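Local coordinates for protein metallo-beta-lactamase 1 (Acinetobacter baumannii, PDB 5MMD) that probably hydrolyses beta-lactam antibiotics to substituted beta-amino acids with the help of bound zinc ions, as a class B metallo-beta-lactamase of the periplasm, at residues A[49-54]-A[58-63]; A[74-79]-A[85-90]. All blocks are in the same frame, centred on the assembly; numbering follows the deposited sequence.

Interaction 1: A[49-54]-A[58-63]; sequences DTPWSE and EKLVDW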
ATOM      1  N   ASP A  49      -0.516  -2.346   4.400  1.00 10.07           N
ATOM      2  CA  ASP A  49      -1.925  -2.143   3.979  1.00 10.39           C
ATOM      3  C   ASP A  49      -2.810  -3.282   4.441  1.00 10.78           C
ATOM      4  O   ASP A  49      -2.443  -4.455   4.332  1.00 10.65           O
ATOM      5  CB  ASP A  49      -2.018  -1.924   2.474  1.00 10.13           C
ATOM      6  CG  ASP A  49      -1.618  -0.525   2.104  1.00 11.12           C
ATOM      7  OD1 ASP A  49      -1.584   0.294   3.034  1.00 11.82           O
ATOM      8  OD2 ASP A  49      -1.303  -0.247   0.937  1.00 12.22           O
ATOM      9  N   THR A  50      -3.949  -2.933   5.047  1.00  9.60           N
ATOM     10  CA  THR A  50      -4.865  -3.960   5.456  1.00 10.67           C
ATOM     11  C   THR A  50      -5.576  -4.530   4.231  1.00 10.06           C
ATOM     12  O   THR A  50      -5.594  -3.929   3.169  1.00 10.06           O
ATOM     13  CB  THR A  50      -5.943  -3.458   6.444  1.00 12.21           C
ATOM     14  OG1 THR A  50      -6.938  -2.702   5.715  1.00 11.99           O
ATOM     15  CG2 THR A  50      -5.352  -2.595   7.552  1.00 12.83           C
ATOM     16  N   PRO A  51      -6.130  -5.719   4.382  1.00  9.81           N
ATOM     17  CA  PRO A  51      -7.073  -6.230   3.378  1.00 11.12           C
ATOM     18  C   PRO A  51      -8.321  -5.331   3.303  1.00 10.89           C
ATOM     19  O   PRO A  51      -8.512  -4.462   4.149  1.00 10.11           O
ATOM     20  CB  PRO A  51      -7.394  -7.635   3.902  1.00 12.18           C
ATOM     21  CG  PRO A  51      -6.125  -8.077   4.558  1.00 12.43           C
ATOM     22  CD  PRO A  51      -5.657  -6.784   5.277  1.00 10.30           C
ATOM     23  N   TRP A  52      -9.156  -5.557   2.298  1.00 11.31           N
ATOM     24  CA  TRP A  52     -10.329  -4.755   2.021  1.00 12.46           C
ATOM     25  C   TRP A  52     -11.522  -5.045   2.910  1.00 13.31           C
ATOM     26  O   TRP A  52     -12.611  -4.568   2.620  1.00 14.49           O
ATOM     27  CB  TRP A  52     -10.774  -4.979   0.573  1.00 12.67           C
ATOM     28  CG  TRP A  52     -11.308  -3.799  -0.152  1.00 10.97           C
ATOM     29  CD1 TRP A  52     -12.014  -2.747   0.351  1.00 11.96           C
ATOM     30  CD2 TRP A  52     -11.185  -3.562  -1.557  1.00 11.97           C
ATOM     31  NE1 TRP A  52     -12.349  -1.868  -0.658  1.00 12.08           N
ATOM     32  CE2 TRP A  52     -11.834  -2.337  -1.839  1.00 12.19           C
ATOM     33  CE3 TRP A  52     -10.591  -4.274  -2.604  1.00 10.63           C
ATOM     34  CZ2 TRP A  52     -11.917  -1.806  -3.139  1.00 11.93           C
ATOM     35  CZ3 TRP A  52     -10.642  -3.744  -3.879  1.00 11.26           C
ATOM     36  CH2 TRP A  52     -11.300  -2.506  -4.140  1.00 12.13           C
ATOM     37  N   SER A  53     -11.356  -5.823   3.970  1.00 14.09           N
ATOM     38  CA  SER A  53     -12.482  -6.131   4.865  1.00 16.34           C
ATOM     39  C   SER A  53     -12.003  -6.551   6.247  1.00 17.56           C
ATOM     40  O   SER A  53     -10.855  -7.015   6.414  1.00 17.52           O
ATOM     41  CB  SER A  53     -13.375  -7.234   4.275  1.00 17.23           C
ATOM     42  OG  SER A  53     -12.772  -8.532   4.355  1.00 17.05           O
ATOM     43  N   GLU A  54     -12.874  -6.356   7.234  1.00 19.29           N
ATOM     44  CA  GLU A  54     -12.613  -6.805   8.599  1.00 20.09           C
ATOM     45  C   GLU A  54     -12.384  -8.311   8.615  1.00 21.07           C
ATOM     46  O   GLU A  54     -11.415  -8.810   9.217  1.00 20.41           O
ATOM     47  CB  GLU A  54     -13.781  -6.422   9.492  1.00 22.44           C
ATOM     48  CG  GLU A  54     -13.653  -6.853  10.913  1.00 22.87           C
ATOM     49  CD  GLU A  54     -14.754  -6.285  11.781  1.00 25.21           C
ATOM     50  OE1 GLU A  54     -14.965  -5.048  11.778  1.00 25.39           O
ATOM     51  OE2 GLU A  54     -15.404  -7.102  12.463  1.00 27.28           O
ATOM     52  N   GLU A  58      -8.910 -10.135   9.783  1.00 19.76           N
ATOM     53  CA  GLU A  58      -8.808 -11.219  10.767  1.00 23.07           C
ATOM     54  C   GLU A  58      -8.179 -12.466  10.156  1.00 23.51           C
ATOM     55  O   GLU A  58      -7.351 -13.119  10.813  1.00 22.82           O
ATOM     56  CB  GLU A  58     -10.164 -11.605  11.385  1.00 26.01           C
ATOM     57  CG  GLU A  58     -10.013 -12.793  12.368  1.00 28.68           C
ATOM     58  CD  GLU A  58     -10.207 -14.186  11.723  1.00 30.75           C
ATOM     59  OE1 GLU A  58     -10.792 -14.259  10.616  1.00 31.32           O
ATOM     60  OE2 GLU A  58      -9.763 -15.226  12.302  1.00 32.72           O
ATOM     61  N   LYS A  59      -8.553 -12.814   8.920  1.00 23.03           N
ATOM     62  CA  LYS A  59      -7.988 -14.005   8.294  1.00 23.03           C
ATOM     63  C   LYS A  59      -6.485 -13.884   8.107  1.00 21.37           C
ATOM     64  O   LYS A  59      -5.764 -14.896   8.194  1.00 22.08           O
ATOM     65  CB  LYS A  59      -8.642 -14.292   6.924  1.00 22.98           C
ATOM     66  CG  LYS A  59     -10.065 -14.752   7.015  1.00 24.67           C
ATOM     67  CD  LYS A  59     -10.658 -14.979   5.604  0.83 23.83           C
ATOM     68  CE  LYS A  59     -11.982 -15.712   5.657  0.42 25.07           C
ATOM     69  NZ  LYS A  59     -13.072 -14.894   6.249  0.24 25.37           N
ATOM     70  N   LEU A  60      -6.022 -12.672   7.827  1.00 18.76           N
ATOM     71  CA  LEU A  60      -4.612 -12.427   7.568  1.00 17.67           C
ATOM     72  C   LEU A  60      -3.835 -12.560   8.864  1.00 17.80           C
ATOM     73  O   LEU A  60      -2.792 -13.210   8.918  1.00 17.07           O
ATOM     74  CB  LEU A  60      -4.413 -11.049   6.936  1.00 15.33           C
ATOM     75  CG  LEU A  60      -2.963 -10.678   6.582  1.00 14.87           C
ATOM     76  CD1 LEU A  60      -2.345 -11.553   5.497  1.00 14.28           C
ATOM     77  CD2 LEU A  60      -2.886  -9.154   6.231  1.00 11.24           C
ATOM     78  N   VAL A  61      -4.392 -11.997   9.916  1.00 16.74           N
ATOM     79  CA  VAL A  61      -3.765 -12.016  11.223  1.00 18.61           C
ATOM     80  C   VAL A  61      -3.713 -13.437  11.729  1.00 21.31           C
ATOM     81  O   VAL A  61      -2.705 -13.849  12.302  1.00 21.44           O
ATOM     82  CB  VAL A  61      -4.507 -11.095  12.224  1.00 17.96           C
ATOM     83  CG1 VAL A  61      -4.026 -11.329  13.627  1.00 19.03           C
ATOM     84  CG2 VAL A  61      -4.254  -9.669  11.821  1.00 16.08           C
ATOM     85  N   ASP A  62      -4.774 -14.195  11.472  1.00 22.65           N
ATOM     86  CA  ASP A  62      -4.800 -15.608  11.847  1.00 26.24           C
ATOM     87  C   ASP A  62      -3.745 -16.416  11.061  1.00 25.64           C
ATOM     88  O   ASP A  62      -3.070 -17.298  11.614  1.00 26.06           O
ATOM     89  CB  ASP A  62      -6.194 -16.200  11.618  1.00 28.24           C
ATOM     90  CG  ASP A  62      -6.291 -17.644  12.083  1.00 31.17           C
ATOM     91  OD1 ASP A  62      -5.800 -17.955  13.188  1.00 31.94           O
ATOM     92  OD2 ASP A  62      -6.853 -18.475  11.341  1.00 32.63           O
ATOM     93  N   TRP A  63      -3.609 -16.114   9.773  1.00 23.76           N
ATOM     94  CA  TRP A  63      -2.600 -16.758   8.948  1.00 23.05           C
ATOM     95  C   TRP A  63      -1.197 -16.510   9.536  1.00 22.18           C
ATOM     96  O   TRP A  63      -0.409 -17.447   9.708  1.00 23.21           O
ATOM     97  CB  TRP A  63      -2.681 -16.257   7.508  1.00 21.72           C
ATOM     98  CG  TRP A  63      -1.654 -16.883   6.617  1.00 21.75           C
ATOM     99  CD1 TRP A  63      -1.763 -18.074   5.940  1.00 23.08           C
ATOM    100  CD2 TRP A  63      -0.358 -16.368   6.310  1.00 20.30           C
ATOM    101  NE1 TRP A  63      -0.607 -18.331   5.240  1.00 22.52           N
ATOM    102  CE2 TRP A  63       0.270 -17.301   5.445  1.00 21.22           C
ATOM    103  CE3 TRP A  63       0.338 -15.210   6.675  1.00 19.19           C
ATOM    104  CZ2 TRP A  63       1.538 -17.111   4.954  1.00 20.19           C
ATOM    105  CZ3 TRP A  63       1.613 -15.032   6.183  1.00 18.93           C
ATOM    106  CH2 TRP A  63       2.194 -15.970   5.329  1.00 18.96           C
TER
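The ring of P51 lies against one methyl of L60, and this apolar touch forms the tight, buried half of the contact. CD2 of L60 sits 3.8 Å from CD of P51 and equally close to CG, so a single branch of the leucine bears on the CG-CD side of the pyrrolidine ring while its CB stays a little farther off, 4.2 Å from P51 CG. The two side chains cross at about a right angle. In L60 a chi1 of -179° puts CG opposite the backbone N, and CD2, the branch extended away from CA, is the one that reaches the proline. L8 touches both residues from a neighbouring loop, and H20 and S22 of strand 17-26 add to the cover over P51.

The loop 49-54 leads from strand 44-48 into helix 54-66, and the contact spans the entry to that helix. S53 is its N-cap, with OG capping the backbone N of D56. The first turn is then closed by a standard i to i+4 helical bond, in which E58 N donates to E54 O over 2.9 Å, with an N-H...O angle of 175°. Before the cap, T50 OG1 reaches forward to P51 O (2.8 Å); the same hydroxyl pairs with G86 N, tying the loop to the residues that lead into helix 87-92.

Toward the solvent the contact is looser. E54 is exposed, and its side chain comes no nearer than 5.9 Å to segment 58-63. E58 contributes its CB, 3.8 Å from E54 O, but the chain bends at chi2 (-91°) and its carboxylate end leads away from the loop. Both glutamates touch W89 of helix 87-92, which borders this more open side.

Interaction 2: A[74-79]-A[85-90]; sequences SISTHS and AGIKWL. With ZN (zinc ion), chain E.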
ATOM      1  N   SER A  74       0.723  -2.669  11.642  1.00 15.87           N
ATOM      2  CA  SER A  74       0.337  -2.422  10.253  1.00 13.71           C
ATOM      3  C   SER A  74       0.566  -0.960   9.908  1.00 13.58           C
ATOM      4  O   SER A  74       0.460  -0.077  10.775  1.00 16.63           O
ATOM      5  CB  SER A  74      -1.131  -2.800  10.015  1.00 14.51           C
ATOM      6  OG  SER A  74      -1.976  -1.851  10.627  1.00 18.24           O
ATOM      7  N   ILE A  75       0.904  -0.710   8.650  1.00 12.05           N
ATOM      8  CA  ILE A  75       0.907   0.620   8.103  1.00 12.18           C
ATOM      9  C   ILE A  75      -0.092   0.697   6.918  1.00 11.22           C
ATOM     10  O   ILE A  75      -0.166  -0.232   6.103  1.00 10.07           O
ATOM     11  CB  ILE A  75       2.321   1.051   7.657  1.00 13.23           C
ATOM     12  CG1 ILE A  75       2.225   2.441   7.018  1.00 14.54           C
ATOM     13  CG2 ILE A  75       2.919   0.036   6.722  1.00 13.22           C
ATOM     14  CD1 ILE A  75       3.360   3.291   7.247  1.00 16.94           C
ATOM     15  N   SER A  76      -0.863   1.790   6.837  1.00 10.97           N
ATOM     16  CA  SER A  76      -1.754   2.002   5.681  1.00 10.06           C
ATOM     17  C   SER A  76      -1.208   3.150   4.835  1.00 11.04           C
ATOM     18  O   SER A  76      -0.827   4.188   5.367  1.00 11.96           O
ATOM     19  CB  SER A  76      -3.189   2.275   6.102  1.00 10.54           C
ATOM     20  OG  SER A  76      -3.723   1.186   6.804  1.00 10.11           O
ATOM     21  N   THR A  77      -1.148   2.945   3.519  1.00 10.89           N
ATOM     22  CA  THR A  77      -0.367   3.836   2.665  1.00 11.84           C
ATOM     23  C   THR A  77      -1.201   4.937   2.014  1.00 12.83           C
ATOM     24  O   THR A  77      -0.647   5.855   1.410  1.00 13.33           O
ATOM     25  CB  THR A  77       0.393   3.026   1.570  1.00 12.76           C
ATOM     26  OG1 THR A  77      -0.540   2.342   0.713  1.00 12.08           O
ATOM     27  CG2 THR A  77       1.291   2.005   2.213  1.00 12.36           C
ATOM     28  N   HIS A  78      -2.527   4.848   2.122  1.00 12.55           N
ATOM     29  CA  HIS A  78      -3.355   6.066   2.006  1.00 13.17           C
ATOM     30  C   HIS A  78      -4.708   5.758   2.620  1.00 12.62           C
ATOM     31  O   HIS A  78      -4.928   4.634   3.100  1.00 11.39           O
ATOM     32  CB  HIS A  78      -3.480   6.572   0.556  1.00 13.80           C
ATOM     33  CG  HIS A  78      -4.173   5.644  -0.396  1.00 13.18           C
ATOM     34  ND1 HIS A  78      -3.605   4.475  -0.868  1.00 11.42           N
ATOM     35  CD2 HIS A  78      -5.360   5.779  -1.062  1.00 14.20           C
ATOM     36  CE1 HIS A  78      -4.432   3.904  -1.725  1.00 12.26           C
ATOM     37  NE2 HIS A  78      -5.492   4.681  -1.873  1.00 13.77           N
ATOM     38  N   SER A  79      -5.622   6.732   2.577  1.00 12.19           N
ATOM     39  CA  SER A  79      -6.855   6.622   3.345  1.00 13.09           C
ATOM     40  C   SER A  79      -7.931   5.668   2.785  1.00 12.40           C
ATOM     41  O   SER A  79      -8.801   5.234   3.550  1.00 13.35           O
ATOM     42  CB  SER A  79      -7.492   8.021   3.510  1.00 14.47           C
ATOM     43  OG  SER A  79      -7.960   8.504   2.272  1.00 14.14           O
ATOM     44  N   ALA A  85      -9.354  -0.834   5.571  1.00 11.58           N
ATOM     45  CA  ALA A  85     -10.604  -1.408   6.080  1.00 11.80           C
ATOM     46  C   ALA A  85     -10.400  -2.095   7.410  1.00 12.94           C
ATOM     47  O   ALA A  85     -11.323  -2.166   8.218  1.00 12.90           O
ATOM     48  CB  ALA A  85     -11.253  -2.407   5.071  1.00 10.99           C
ATOM     49  N   GLY A  86      -9.214  -2.639   7.635  1.00 12.63           N
ATOM     50  CA  GLY A  86      -8.994  -3.425   8.823  1.00 13.96           C
ATOM     51  C   GLY A  86      -8.459  -2.664  10.017  1.00 14.95           C
ATOM     52  O   GLY A  86      -8.247  -3.267  11.074  1.00 17.10           O
ATOM     53  N   ILE A  87      -8.231  -1.364   9.864  1.00 14.70           N
ATOM     54  CA  ILE A  87      -7.663  -0.579  10.962  1.00 14.69           C
ATOM     55  C   ILE A  87      -8.480  -0.661  12.251  1.00 16.76           C
ATOM     56  O   ILE A  87      -7.899  -0.861  13.318  1.00 17.56           O
ATOM     57  CB  ILE A  87      -7.484   0.874  10.600  1.00 14.63           C
ATOM     58  CG1 ILE A  87      -6.344   0.979   9.595  1.00 13.27           C
ATOM     59  CG2 ILE A  87      -7.182   1.682  11.908  1.00 16.71           C
ATOM     60  CD1 ILE A  87      -6.035   2.316   9.100  1.00 13.17           C
ATOM     61  N   LYS A  88      -9.805  -0.558  12.158  1.00 16.70           N
ATOM     62  CA  LYS A  88     -10.654  -0.665  13.328  1.00 19.10           C
ATOM     63  C   LYS A  88     -10.501  -2.006  14.026  1.00 20.08           C
ATOM     64  O   LYS A  88     -10.365  -2.059  15.259  1.00 20.98           O
ATOM     65  CB  LYS A  88     -12.132  -0.448  12.980  1.00 18.74           C
ATOM     66  CG  LYS A  88     -13.056  -0.610  14.200  1.00 21.09           C
ATOM     67  CD  LYS A  88     -14.530  -0.521  13.867  0.33 21.31           C
ATOM     68  CE  LYS A  88     -15.032   0.909  13.902  0.37 22.04           C
ATOM     69  NZ  LYS A  88     -16.512   0.963  13.725  0.11 22.88           N
ATOM     70  N   TRP A  89     -10.524  -3.091  13.253  1.00 18.31           N
ATOM     71  CA  TRP A  89     -10.417  -4.408  13.852  1.00 19.24           C
ATOM     72  C   TRP A  89      -9.044  -4.545  14.535  1.00 19.76           C
ATOM     73  O   TRP A  89      -8.952  -5.045  15.647  1.00 21.48           O
ATOM     74  CB  TRP A  89     -10.639  -5.508  12.813  1.00 18.83           C
ATOM     75  CG  TRP A  89     -10.583  -6.870  13.412  1.00 20.14           C
ATOM     76  CD1 TRP A  89     -11.614  -7.584  13.972  1.00 21.66           C
ATOM     77  CD2 TRP A  89      -9.421  -7.671  13.547  1.00 20.18           C
ATOM     78  NE1 TRP A  89     -11.148  -8.795  14.435  1.00 21.82           N
ATOM     79  CE2 TRP A  89      -9.805  -8.872  14.184  1.00 22.07           C
ATOM     80  CE3 TRP A  89      -8.093  -7.486  13.213  1.00 20.30           C
ATOM     81  CZ2 TRP A  89      -8.900  -9.880  14.487  1.00 23.20           C
ATOM     82  CZ3 TRP A  89      -7.183  -8.506  13.512  1.00 21.76           C
ATOM     83  CH2 TRP A  89      -7.601  -9.678  14.150  1.00 23.47           C
ATOM     84  N   LEU A  90      -8.002  -4.034  13.903  1.00 18.52           N
ATOM     85  CA  LEU A  90      -6.651  -4.184  14.423  1.00 19.82           C
ATOM     86  C   LEU A  90      -6.499  -3.363  15.709  1.00 21.84           C
ATOM     87  O   LEU A  90      -5.912  -3.825  16.691  1.00 22.95           O
ATOM     88  CB  LEU A  90      -5.641  -3.733  13.386  1.00 19.74           C
ATOM     89  CG  LEU A  90      -5.425  -4.578  12.127  1.00 19.83           C
ATOM     90  CD1 LEU A  90      -4.574  -3.793  11.124  1.00 17.97           C
ATOM     91  CD2 LEU A  90      -4.780  -5.890  12.490  1.00 21.22           C
TER
HETATM   92 ZN    ZN E 403      -6.949   4.582  -3.437  1.00 14.39          ZN
HETATM   93  O   HOH W   1      -7.559   2.950  -3.903  1.00 15.13           O
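S74 and S76 each turn a hydroxyl toward an aliphatic tip on segment 85-90. S74 OG lies 3.3 Å from CD1 of L90, with S74 CB behind it at 3.8 Å; S76 OG meets CD1 of I87 at 3.4 Å and its CG1 at 3.8 Å. These are van der Waals contacts between oxygen and methyl or methylene groups, all within the buried interior. The leucine points its CB at the strand, whereas isoleucine starts out along the interface and only its extended end, with chi2 at 179°, brings CD1 up to the serine. S76 OG finds its polar partner elsewhere, in a hydrogen bond with K83 O, which joins this stretch to the end of helix 81-84.

T97 of the neighbouring strand 97-100 packs against S74, I87 and L90 alike. The residue after S76, T77, is hydrogen-bonded through OG1 to D49 OD2. H78, next in the chain, takes no part in this packing and binds zinc through NE2 at 2.1 Å. A water on the metal, 1.8 Å away, lies at the edge of the imidazole and in its plane, while H80 and H140 complete the protein ligands. This passage from strand 70-75 through H78 and H80 to D82 in helix 81-84 is the HxHxD zinc-binding motif of the metallo-beta-lactamase fold.

Interactions 1 and 2 follow one another along the chain, with centres 10 Å apart on the same side of the molecule. Strands 44-48 and 70-75 are parallel neighbours in the seven-stranded mixed sheet, connected through helix 54-66 in a beta-alpha-beta crossover. The residue after strand 44-48 is hydrogen-bonded to strand 70-75, D49 N to I75 O at 2.7 Å, and D49 OD2, which bonds T77, has Y156 OH as a second partner. Helix 87-92 packs beside helix 54-66, with W89 touching V61. The loop of interaction 1 thus flanks the zinc-ligand loop of interaction 2, and the P51 side chain is about 9 Å from that of D82, a ligand of the second zinc.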